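Local coordinates for protein pyroglutatmate porin OPDO (PDB 2Y0K) that probably acts as a porin, forming a beta-barrel channel through the outer membrane for small solutes, pyroglutamate being the one it is named for, at residues T345-V350 / V361-A366; F21-D26 / E378-L383; N287-G292 / M321-S326. One frame throughout, in Å; residues are numbered along the deposited sequence.

All three contacts lie on one wall of the barrel. Contacts 1 and 2, with centres about 10 Å apart, are joined side by side: strands 360-370 and 376-388 are neighbours, with Arg364 N bonded to Arg380 O at 2.7 Å. Contact 3, its centre about 14 Å from that of contact 1 and 16 Å from that of contact 2, brings a loop against the inner face of the same wall. Gln290 ties them together, its NE2 2.8 Å from Glu378 OE1 of contact 2 and its side chain against Arg364 and Ala366 of contact 1. Arg323, Arg364 and Arg380 put positive charge on the lumen side, while bound detergent molecules lie against the outer face.

Contact 1: residues T345-V350 / V361-A366; sequences TDLGYV and VKWRNA. With C8E ((hydroxyethyloxy)tri(ethyloxy)octane), chain J.
Gly348 and Lys362 face each other where the two strands run closest, with CA atoms 4.2 Å apart in a non-hydrogen-bonded antiparallel pair. Gly348 CA comes to 3.2 Å from Val361 O, a CA-H...O contact, and the lysine chain, bent at chi3 (-85°) and chi4 (84°), folds back so that NZ lies 4.0 Å from Gly348 CA. On each side of this pair the backbones are locked by paired N-H...O=C bonds: Tyr349 with Val361 and Leu347 with Trp363, and a third set joins Thr345 to Asn365 farther along. These six bonds are the firm part of the contact. They join strands 335-350 and 360-370, a beta hairpin in the wall of the OprD-family barrel, whose outer face bears Leu347, Tyr349, Val361 and Trp363 and whose inner face bears Asp346, Lys362 and Arg364. The side chains on the outer face meet more loosely. Leu347 CD2 only reaches the edge of the Trp363 ring, 4.2 Å from CE3. A detergent molecule lies along this face, its alkyl end resting on Val361 CG2 and Leu347 CG. The ether oxygen O9 of the detergent sits 3.2 Å above the plane of the Tyr349 ring, off toward the rim. Toward the lumen the side chains come nearer, but their polar contact is weak and shared with water. Asp346 and Arg364 run side by side, each with CG anti to its carbonyl carbon, and carboxylate and guanidinium stand almost perpendicular (86°). Arg364 NE gives Asp346 OD2 a weak bond of 3.4 Å, the carboxylate lying at the guanidinium edge. A water closes the pair by donating to Asp346 OD1 over 2.6 Å and accepting a weak bond from Arg364 NH2. Beyond it, the guanidinium of Arg323 lies close to that of Arg364.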
loop_
_atom_site.group_PDB
_atom_site.type_symbol
_atom_site.label_atom_id
_atom_site.label_comp_id
_atom_site.label_asym_id
_atom_site.label_seq_id
_atom_site.Cartn_x
_atom_site.Cartn_y
_atom_site.Cartn_z
ATOM N N THR A 345 11.419 -13.292 2.105
ATOM C CA THR A 345 11.038 -14.107 3.249
ATOM C C THR A 345 10.698 -13.218 4.449
ATOM O O THR A 345 11.494 -12.353 4.830
ATOM C CB THR A 345 12.168 -15.096 3.611
ATOM O OG1 THR A 345 12.574 -15.797 2.426
ATOM C CG2 THR A 345 11.707 -16.099 4.655
ATOM N N ASP A 346 9.507 -13.414 5.016
ATOM C CA ASP A 346 9.088 -12.716 6.239
ATOM C C ASP A 346 9.003 -13.684 7.419
ATOM O O ASP A 346 8.278 -14.688 7.378
ATOM C CB ASP A 346 7.709 -12.063 6.067
ATOM C CG ASP A 346 7.749 -10.796 5.240
ATOM O OD1 ASP A 346 8.733 -10.565 4.508
ATOM O OD2 ASP A 346 6.769 -10.030 5.310
ATOM N N LEU A 347 9.736 -13.366 8.476
ATOM C CA LEU A 347 9.662 -14.110 9.723
ATOM C C LEU A 347 9.259 -13.143 10.840
ATOM O O LEU A 347 9.921 -12.128 11.068
ATOM C CB LEU A 347 11.014 -14.758 10.027
ATOM C CG LEU A 347 11.148 -15.609 11.299
ATOM C CD1 LEU A 347 10.129 -16.742 11.324
ATOM C CD2 LEU A 347 12.556 -16.174 11.397
ATOM N N GLY A 348 8.173 -13.449 11.536
ATOM C CA GLY A 348 7.662 -12.525 12.530
ATOM C C GLY A 348 7.098 -13.161 13.784
ATOM O O GLY A 348 6.516 -14.252 13.746
ATOM N N TYR A 349 7.273 -12.470 14.905
ATOM C CA TYR A 349 6.687 -12.904 16.162
ATOM C C TYR A 349 6.005 -11.773 16.930
ATOM O O TYR A 349 6.586 -10.703 17.130
ATOM C CB TYR A 349 7.727 -13.562 17.069
ATOM C CG TYR A 349 7.058 -14.216 18.252
ATOM C CD1 TYR A 349 6.378 -15.417 18.099
ATOM C CD2 TYR A 349 7.053 -13.615 19.503
ATOM C CE1 TYR A 349 5.741 -16.024 19.155
ATOM C CE2 TYR A 349 6.408 -14.218 20.584
ATOM C CZ TYR A 349 5.755 -15.424 20.396
ATOM O OH TYR A 349 5.118 -16.048 21.435
ATOM N N VAL A 350 4.779 -12.023 17.376
ATOM C CA VAL A 350 4.101 -11.108 18.286
ATOM C C VAL A 350 3.963 -11.725 19.687
ATOM O O VAL A 350 3.382 -12.794 19.849
ATOM C CB VAL A 350 2.717 -10.671 17.746
ATOM C CG1 VAL A 350 2.015 -9.773 18.753
ATOM C CG2 VAL A 350 2.866 -9.934 16.421
ATOM N N VAL A 361 7.992 -8.325 16.551
ATOM C CA VAL A 361 9.217 -8.221 15.774
ATOM C C VAL A 361 8.984 -8.868 14.418
ATOM O O VAL A 361 8.379 -9.937 14.328
ATOM C CB VAL A 361 10.412 -8.917 16.452
ATOM C CG1 VAL A 361 10.582 -8.415 17.864
ATOM C CG2 VAL A 361 10.212 -10.419 16.468
ATOM N N LYS A 362 9.443 -8.207 13.365
ATOM C CA LYS A 362 9.353 -8.767 12.033
ATOM C C LYS A 362 10.663 -8.590 11.255
ATOM O O LYS A 362 11.253 -7.508 11.228
ATOM C CB LYS A 362 8.159 -8.192 11.254
ATOM C CG LYS A 362 8.133 -8.682 9.797
ATOM C CD LYS A 362 6.749 -8.644 9.157
ATOM C CE LYS A 362 5.933 -9.892 9.473
ATOM N NZ LYS A 362 5.237 -9.796 10.791
ATOM N N TRP A 363 11.112 -9.680 10.643
ATOM C CA TRP A 363 12.267 -9.672 9.753
ATOM C C TRP A 363 11.801 -9.915 8.321
ATOM O O TRP A 363 11.177 -10.946 8.031
ATOM C CB TRP A 363 13.262 -10.758 10.170
ATOM C CG TRP A 363 14.435 -10.913 9.251
ATOM C CD1 TRP A 363 14.990 -9.956 8.454
ATOM C CD2 TRP A 363 15.204 -12.104 9.040
ATOM N NE1 TRP A 363 16.055 -10.481 7.743
ATOM C CE2 TRP A 363 16.208 -11.796 8.091
ATOM C CE3 TRP A 363 15.134 -13.403 9.550
ATOM C CZ2 TRP A 363 17.134 -12.740 7.645
ATOM C CZ3 TRP A 363 16.058 -14.342 9.110
ATOM C CH2 TRP A 363 17.043 -14.005 8.165
ATOM N N ARG A 364 12.077 -8.950 7.446
ATOM C CA ARG A 364 11.814 -9.079 6.013
ATOM C C ARG A 364 13.128 -9.087 5.211
ATOM O O ARG A 364 13.881 -8.114 5.206
ATOM C CB ARG A 364 10.898 -7.956 5.516
ATOM C CG ARG A 364 9.612 -7.793 6.322
ATOM C CD ARG A 364 8.711 -6.695 5.753
ATOM N NE ARG A 364 8.157 -7.090 4.462
ATOM C CZ ARG A 364 7.954 -6.255 3.438
ATOM N NH1 ARG A 364 8.263 -4.960 3.545
ATOM N NH2 ARG A 364 7.456 -6.720 2.296
ATOM N N ASN A 365 13.387 -10.194 4.532
ATOM C CA ASN A 365 14.602 -10.367 3.747
ATOM C C ASN A 365 14.272 -10.535 2.268
ATOM O O ASN A 365 13.470 -11.389 1.899
ATOM C CB ASN A 365 15.360 -11.594 4.251
ATOM C CG ASN A 365 16.488 -12.009 3.334
ATOM O OD1 ASN A 365 17.573 -11.448 3.388
ATOM N ND2 ASN A 365 16.245 -13.018 2.504
ATOM N N ALA A 366 14.884 -9.713 1.427
ATOM C CA ALA A 366 14.659 -9.803 -0.008
ATOM C C ALA A 366 15.967 -9.934 -0.796
ATOM O O ALA A 366 16.998 -9.376 -0.411
ATOM C CB ALA A 366 13.866 -8.609 -0.488
HETATM C C1 C8E J . 12.302 -12.659 14.047
HETATM C C2 C8E J . 11.303 -13.637 14.666
HETATM C C3 C8E J . 12.019 -14.700 15.498
HETATM C C4 C8E J . 11.045 -15.643 16.209
HETATM C C5 C8E J . 11.673 -17.025 16.417
HETATM C C6 C8E J . 10.644 -18.156 16.367
HETATM C C7 C8E J . 10.164 -18.603 17.755
HETATM C C8 C8E J . 9.603 -17.442 18.583
HETATM O O9 C8E J . 8.445 -17.844 19.299
HETATM C C10 C8E J . 8.694 -18.209 20.640
HETATM C C11 C8E J . 7.404 -18.739 21.273
HETATM O O12 C8E J . 7.600 -19.031 22.646
HETATM C C13 C8E J . 6.957 -18.100 23.495
HETATM O O HOH W 1 8.866 -9.428 2.196
#

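Contact 2: residues F21-D26 / E378-L383; sequences FYFNRD and ENRLIL. With C8E ((hydroxyethyloxy)tri(ethyloxy)octane), chain K.
Arg25 and Glu378 form a salt bridge across the seam that closes the barrel, where strand 13-27, the first of the chain, pairs antiparallel with the last, strand 376-388. Backbone bonds join Tyr22 to Leu381 and Asn24 to Asn379. The Glu378 side chain, on the inner face, leaves the backbone with CG anti to N (chi1 -173°) and stays extended. Its CB passes 3.8 Å from Asn24 O. CG touches that same oxygen and CE2 of Phe23, and CD lies 3.6 Å from Phe23 CE2. At the tip the two oxygens part company. OE2 offers its anti lone pair to Arg25 NE at 2.6 Å, nearly in the guanidinium plane, with a weaker bond from NH2. OE1 is gripped side-on by Arg380, NE at 2.7 Å and NH2 at 2.8 Å, both from one face of the carboxylate, and it also accepts from Gln290. So many donors would probably keep this buried acid ionised. Phe23 also lies beside Arg380, its ring nearly perpendicular to the guanidinium, with CE2 over the rim of one face. Farther along, Phe21 meets Ile382 in the plane of its ring. On the outer face Tyr22 hydrogen-bonds Asp37 through OH and carries a detergent chain over its ring, with detergent carbon C6 3.9 Å above the plane.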
loop_
_atom_site.group_PDB
_atom_site.type_symbol
_atom_site.label_atom_id
_atom_site.label_comp_id
_atom_site.label_asym_id
_atom_site.label_seq_id
_atom_site.Cartn_x
_atom_site.Cartn_y
_atom_site.Cartn_z
ATOM N N PHE A 21 13.358 0.560 13.841
ATOM C CA PHE A 21 13.453 0.121 12.468
ATOM C C PHE A 21 14.892 0.107 11.960
ATOM O O PHE A 21 15.568 1.138 11.927
ATOM C CB PHE A 21 12.583 1.024 11.596
ATOM C CG PHE A 21 12.604 0.674 10.132
ATOM C CD1 PHE A 21 11.832 -0.357 9.645
ATOM C CD2 PHE A 21 13.387 1.394 9.242
ATOM C CE1 PHE A 21 11.849 -0.689 8.295
ATOM C CE2 PHE A 21 13.404 1.074 7.886
ATOM C CZ PHE A 21 12.632 0.026 7.416
ATOM N N TYR A 22 15.358 -1.075 11.574
ATOM C CA TYR A 22 16.669 -1.215 10.954
ATOM C C TYR A 22 16.502 -1.676 9.526
ATOM O O TYR A 22 15.731 -2.594 9.236
ATOM C CB TYR A 22 17.555 -2.206 11.709
ATOM C CG TYR A 22 18.877 -2.423 11.012
ATOM C CD1 TYR A 22 19.784 -1.381 10.860
ATOM C CD2 TYR A 22 19.213 -3.658 10.489
ATOM C CE1 TYR A 22 20.991 -1.573 10.213
ATOM C CE2 TYR A 22 20.424 -3.861 9.840
ATOM C CZ TYR A 22 21.305 -2.818 9.710
ATOM O OH TYR A 22 22.498 -3.023 9.067
ATOM N N PHE A 23 17.246 -1.045 8.638
ATOM C CA PHE A 23 17.095 -1.278 7.221
ATOM C C PHE A 23 18.467 -1.358 6.555
ATOM O O PHE A 23 19.311 -0.493 6.764
ATOM C CB PHE A 23 16.276 -0.136 6.634
ATOM C CG PHE A 23 16.319 -0.059 5.150
ATOM C CD1 PHE A 23 17.311 0.667 4.513
ATOM C CD2 PHE A 23 15.354 -0.695 4.383
ATOM C CE1 PHE A 23 17.351 0.744 3.134
ATOM C CE2 PHE A 23 15.382 -0.618 2.999
ATOM C CZ PHE A 23 16.380 0.102 2.377
ATOM N N ASN A 24 18.677 -2.401 5.755
ATOM C CA ASN A 24 19.964 -2.636 5.097
ATOM C C ASN A 24 19.847 -2.952 3.607
ATOM O O ASN A 24 19.110 -3.857 3.215
ATOM C CB ASN A 24 20.700 -3.779 5.785
ATOM C CG ASN A 24 22.113 -3.927 5.297
ATOM O OD1 ASN A 24 23.045 -3.391 5.901
ATOM N ND2 ASN A 24 22.291 -4.644 4.195
ATOM N N ARG A 25 20.581 -2.212 2.783
ATOM C CA ARG A 25 20.654 -2.499 1.351
ATOM C C ARG A 25 22.092 -2.777 0.912
ATOM O O ARG A 25 22.956 -1.906 1.005
ATOM C CB ARG A 25 20.066 -1.354 0.535
ATOM C CG ARG A 25 18.566 -1.374 0.481
ATOM C CD ARG A 25 18.055 -0.820 -0.837
ATOM N NE ARG A 25 16.614 -1.002 -0.961
ATOM C CZ ARG A 25 15.887 -0.616 -2.005
ATOM N NH1 ARG A 25 16.467 -0.007 -3.036
ATOM N NH2 ARG A 25 14.575 -0.839 -2.009
ATOM N N ASP A 26 22.336 -3.997 0.446
ATOM C CA ASP A 26 23.669 -4.428 0.024
ATOM C C ASP A 26 23.705 -4.731 -1.485
ATOM O O ASP A 26 23.055 -5.664 -1.959
ATOM C CB ASP A 26 24.110 -5.643 0.851
ATOM C CG ASP A 26 25.476 -6.181 0.436
ATOM O OD1 ASP A 26 26.324 -5.397 -0.049
ATOM O OD2 ASP A 26 25.704 -7.402 0.601
ATOM N N GLU A 378 18.376 -7.092 0.591
ATOM C CA GLU A 378 17.768 -6.140 1.502
ATOM C C GLU A 378 17.215 -6.852 2.735
ATOM O O GLU A 378 16.490 -7.845 2.628
ATOM C CB GLU A 378 16.644 -5.366 0.798
ATOM C CG GLU A 378 16.074 -4.228 1.637
ATOM C CD GLU A 378 14.857 -3.549 1.012
ATOM O OE1 GLU A 378 13.721 -4.031 1.206
ATOM O OE2 GLU A 378 15.028 -2.510 0.349
ATOM N N ASN A 379 17.583 -6.346 3.905
ATOM C CA ASN A 379 16.984 -6.780 5.161
ATOM C C ASN A 379 16.289 -5.629 5.839
ATOM O O ASN A 379 16.843 -4.529 5.926
ATOM C CB ASN A 379 18.032 -7.331 6.114
ATOM C CG ASN A 379 18.736 -8.521 5.552
ATOM O OD1 ASN A 379 19.753 -8.376 4.870
ATOM N ND2 ASN A 379 18.188 -9.710 5.794
ATOM N N ARG A 380 15.075 -5.897 6.312
ATOM C CA ARG A 380 14.335 -4.982 7.164
ATOM C C ARG A 380 14.009 -5.694 8.448
ATOM O O ARG A 380 13.496 -6.816 8.428
ATOM C CB ARG A 380 13.035 -4.541 6.498
ATOM C CG ARG A 380 13.229 -3.885 5.152
ATOM C CD ARG A 380 11.930 -3.313 4.600
ATOM N NE ARG A 380 12.043 -3.150 3.158
ATOM C CZ ARG A 380 11.375 -2.258 2.436
ATOM N NH1 ARG A 380 10.520 -1.429 3.020
ATOM N NH2 ARG A 380 11.573 -2.202 1.120
ATOM N N LEU A 381 14.317 -5.034 9.564
ATOM C CA LEU A 381 13.956 -5.505 10.895
ATOM C C LEU A 381 13.108 -4.430 11.559
ATOM O O LEU A 381 13.549 -3.289 11.690
ATOM C CB LEU A 381 15.212 -5.770 11.727
ATOM C CG LEU A 381 15.028 -6.372 13.121
ATOM C CD1 LEU A 381 14.324 -7.707 13.022
ATOM C CD2 LEU A 381 16.379 -6.546 13.824
ATOM N N ILE A 382 11.884 -4.777 11.945
ATOM C CA ILE A 382 10.983 -3.816 12.568
ATOM C C ILE A 382 10.456 -4.325 13.911
ATOM O O ILE A 382 9.802 -5.370 13.988
ATOM C CB ILE A 382 9.791 -3.454 11.648
ATOM C CG1 ILE A 382 10.261 -3.175 10.216
ATOM C CG2 ILE A 382 9.023 -2.243 12.200
ATOM C CD1 ILE A 382 10.267 -4.405 9.307
ATOM N N LEU A 383 10.760 -3.586 14.970
ATOM C CA LEU A 383 10.212 -3.866 16.293
ATOM C C LEU A 383 9.105 -2.854 16.532
ATOM O O LEU A 383 9.331 -1.646 16.423
ATOM C CB LEU A 383 11.296 -3.722 17.349
ATOM C CG LEU A 383 10.916 -4.017 18.798
ATOM C CD1 LEU A 383 10.671 -5.500 18.963
ATOM C CD2 LEU A 383 12.001 -3.548 19.765
HETATM C C1 C8E K . 24.153 1.676 11.677
HETATM C C2 C8E K . 24.295 0.778 12.913
HETATM C C3 C8E K . 23.111 -0.193 12.924
HETATM C C4 C8E K . 23.287 -1.359 13.892
HETATM C C5 C8E K . 22.144 -1.413 14.903
HETATM C C6 C8E K . 21.035 -2.378 14.474
HETATM C C7 C8E K . 20.181 -2.781 15.677
HETATM C C8 C8E K . 19.088 -3.783 15.296
HETATM O O9 C8E K . 17.814 -3.297 15.667
HETATM C C10 C8E K . 17.262 -3.989 16.765
#

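Contact 3: residues N287-G292 / M321-S326; sequences NFIQIG and MSRYVS. With C8E ((hydroxyethyloxy)tri(ethyloxy)octane), chain G.
The branched CB and CG2 of Ile289 lie over one face of the Arg323 guanidinium: CB sits 3.5 Å above its plane, toward the rim, and CG2 is 3.6 Å from NE. Met321 CE lies 3.8 Å above the opposite face, also toward the rim, so the cation is sandwiched between two apolar groups. The two side chains slide past each other in opposite directions. Arg323 starts with CG between its backbone N and carbonyl carbon (chi1 56°), then runs straight from CG to NE into the barrel. Ile289 also adopts that conformation for CG1 (chi1 58°), which sends CD1 tip to tip against Val325 CG2, 3.6 Å away. The loop between strands 260-270 and 300-309, folded into the lumen, is thus seated on the inner face of strand 318-332. Gln290 N lies 3.4 Å from Arg323 NH2, but both are donors. Asn287, held by Ser301, adds only its CB against Val325 CG1. With Ile289 and Met321 over its faces, the guanidinium is left to make polar contacts around its edge; close to Arg305 and Arg364, it forms part of an arginine cluster consistent with a lumen suited to anionic solutes.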
loop_
_atom_site.group_PDB
_atom_site.type_symbol
_atom_site.label_atom_id
_atom_site.label_comp_id
_atom_site.label_asym_id
_atom_site.label_seq_id
_atom_site.Cartn_x
_atom_site.Cartn_y
_atom_site.Cartn_z
ATOM N N ASN A 287 1.830 -8.742 -8.481
ATOM C CA ASN A 287 3.203 -9.198 -8.243
ATOM C C ASN A 287 4.111 -8.101 -7.680
ATOM O O ASN A 287 5.332 -8.189 -7.763
ATOM C CB ASN A 287 3.817 -9.809 -9.511
ATOM C CG ASN A 287 3.190 -11.147 -9.879
ATOM O OD1 ASN A 287 3.354 -11.638 -11.004
ATOM N ND2 ASN A 287 2.473 -11.743 -8.935
ATOM N N PHE A 288 3.497 -7.067 -7.110
ATOM C CA PHE A 288 4.218 -6.051 -6.355
ATOM C C PHE A 288 4.622 -6.667 -5.019
ATOM O O PHE A 288 3.780 -7.147 -4.270
ATOM C CB PHE A 288 3.316 -4.826 -6.141
ATOM C CG PHE A 288 3.850 -3.831 -5.136
ATOM C CD1 PHE A 288 5.103 -3.242 -5.308
ATOM C CD2 PHE A 288 3.081 -3.457 -4.041
ATOM C CE1 PHE A 288 5.588 -2.311 -4.382
ATOM C CE2 PHE A 288 3.545 -2.530 -3.110
ATOM C CZ PHE A 288 4.795 -1.957 -3.270
ATOM N N ILE A 289 5.913 -6.694 -4.729
ATOM C CA ILE A 289 6.369 -7.341 -3.507
ATOM C C ILE A 289 7.348 -6.435 -2.748
ATOM O O ILE A 289 7.266 -5.207 -2.883
ATOM C CB ILE A 289 6.950 -8.735 -3.795
ATOM C CG1 ILE A 289 8.108 -8.648 -4.795
ATOM C CG2 ILE A 289 5.864 -9.653 -4.348
ATOM C CD1 ILE A 289 8.758 -9.966 -5.019
ATOM N N GLN A 290 8.267 -7.014 -1.970
ATOM C CA GLN A 290 9.076 -6.203 -1.043
ATOM C C GLN A 290 9.815 -5.058 -1.727
ATOM O O GLN A 290 9.814 -3.936 -1.229
ATOM C CB GLN A 290 10.057 -7.042 -0.206
ATOM C CG GLN A 290 10.892 -6.207 0.790
ATOM C CD GLN A 290 11.724 -7.063 1.753
ATOM O OE1 GLN A 290 11.377 -8.204 2.046
ATOM N NE2 GLN A 290 12.816 -6.507 2.249
ATOM N N ILE A 291 10.430 -5.341 -2.871
ATOM C CA ILE A 291 11.217 -4.335 -3.573
ATOM C C ILE A 291 10.632 -3.952 -4.934
ATOM O O ILE A 291 10.394 -2.770 -5.194
ATOM C CB ILE A 291 12.691 -4.770 -3.750
ATOM C CG1 ILE A 291 13.391 -4.836 -2.388
ATOM C CG2 ILE A 291 13.434 -3.781 -4.659
ATOM C CD1 ILE A 291 14.662 -5.667 -2.381
ATOM N N GLY A 292 10.407 -4.941 -5.797
ATOM C CA GLY A 292 9.955 -4.667 -7.153
ATOM C C GLY A 292 8.454 -4.723 -7.390
ATOM O O GLY A 292 7.712 -5.407 -6.684
ATOM N N MET A 321 6.352 -16.278 5.978
ATOM C CA MET A 321 5.918 -16.092 4.608
ATOM C C MET A 321 7.136 -16.192 3.686
ATOM O O MET A 321 8.212 -15.678 3.986
ATOM C CB MET A 321 5.233 -14.734 4.449
ATOM C CG MET A 321 4.656 -14.473 3.062
ATOM S SD MET A 321 5.867 -13.899 1.852
ATOM C CE MET A 321 6.335 -12.306 2.527
ATOM N N SER A 322 6.970 -16.865 2.564
ATOM C CA SER A 322 8.045 -16.940 1.604
ATOM C C SER A 322 7.457 -16.803 0.209
ATOM O O SER A 322 6.424 -17.397 -0.097
ATOM C CB SER A 322 8.808 -18.258 1.763
ATOM O OG SER A 322 9.745 -18.414 0.722
ATOM N N ARG A 323 8.100 -16.003 -0.636
ATOM C CA ARG A 323 7.602 -15.850 -1.992
ATOM C C ARG A 323 8.699 -15.662 -3.016
ATOM O O ARG A 323 9.798 -15.214 -2.698
ATOM C CB ARG A 323 6.568 -14.720 -2.096
ATOM C CG ARG A 323 7.058 -13.380 -1.613
ATOM C CD ARG A 323 5.977 -12.298 -1.713
ATOM N NE ARG A 323 6.462 -11.079 -1.088
ATOM C CZ ARG A 323 5.697 -10.074 -0.667
ATOM N NH1 ARG A 323 4.378 -10.111 -0.828
ATOM N NH2 ARG A 323 6.262 -9.022 -0.084
ATOM N N TYR A 324 8.370 -15.997 -4.258
ATOM C CA TYR A 324 9.315 -15.867 -5.351
ATOM C C TYR A 324 8.575 -15.390 -6.590
ATOM O O TYR A 324 7.450 -15.823 -6.872
ATOM C CB TYR A 324 10.011 -17.206 -5.606
ATOM C CG TYR A 324 11.041 -17.216 -6.724
ATOM C CD1 TYR A 324 12.368 -16.863 -6.485
ATOM C CD2 TYR A 324 10.694 -17.624 -8.011
ATOM C CE1 TYR A 324 13.317 -16.898 -7.509
ATOM C CE2 TYR A 324 11.635 -17.664 -9.041
ATOM C CZ TYR A 324 12.939 -17.297 -8.782
ATOM O OH TYR A 324 13.865 -17.331 -9.799
ATOM N N VAL A 325 9.215 -14.478 -7.314
ATOM C CA VAL A 325 8.654 -13.928 -8.529
ATOM C C VAL A 325 9.726 -13.883 -9.593
ATOM O O VAL A 325 10.832 -13.383 -9.356
ATOM C CB VAL A 325 8.147 -12.493 -8.319
ATOM C CG1 VAL A 325 7.403 -12.009 -9.559
ATOM C CG2 VAL A 325 7.244 -12.432 -7.079
ATOM N N SER A 326 9.380 -14.389 -10.770
ATOM C CA SER A 326 10.273 -14.364 -11.909
ATOM C C SER A 326 9.646 -13.596 -13.068
ATOM O O SER A 326 8.509 -13.864 -13.471
ATOM C CB SER A 326 10.608 -15.783 -12.350
ATOM O OG SER A 326 11.501 -15.734 -13.447
HETATM O O9 C8E G . 5.919 -22.044 -3.480
HETATM C C10 C8E G . 6.144 -20.876 -2.709
HETATM C C11 C8E G . 7.446 -21.049 -1.939
HETATM O O12 C8E G . 8.368 -20.023 -2.254
HETATM C C13 C8E G . 9.689 -20.516 -2.163
HETATM C C14 C8E G . 10.686 -19.376 -2.226
HETATM O O15 C8E G . 11.900 -19.864 -2.739
HETATM C C16 C8E G . 12.030 -19.500 -4.100
#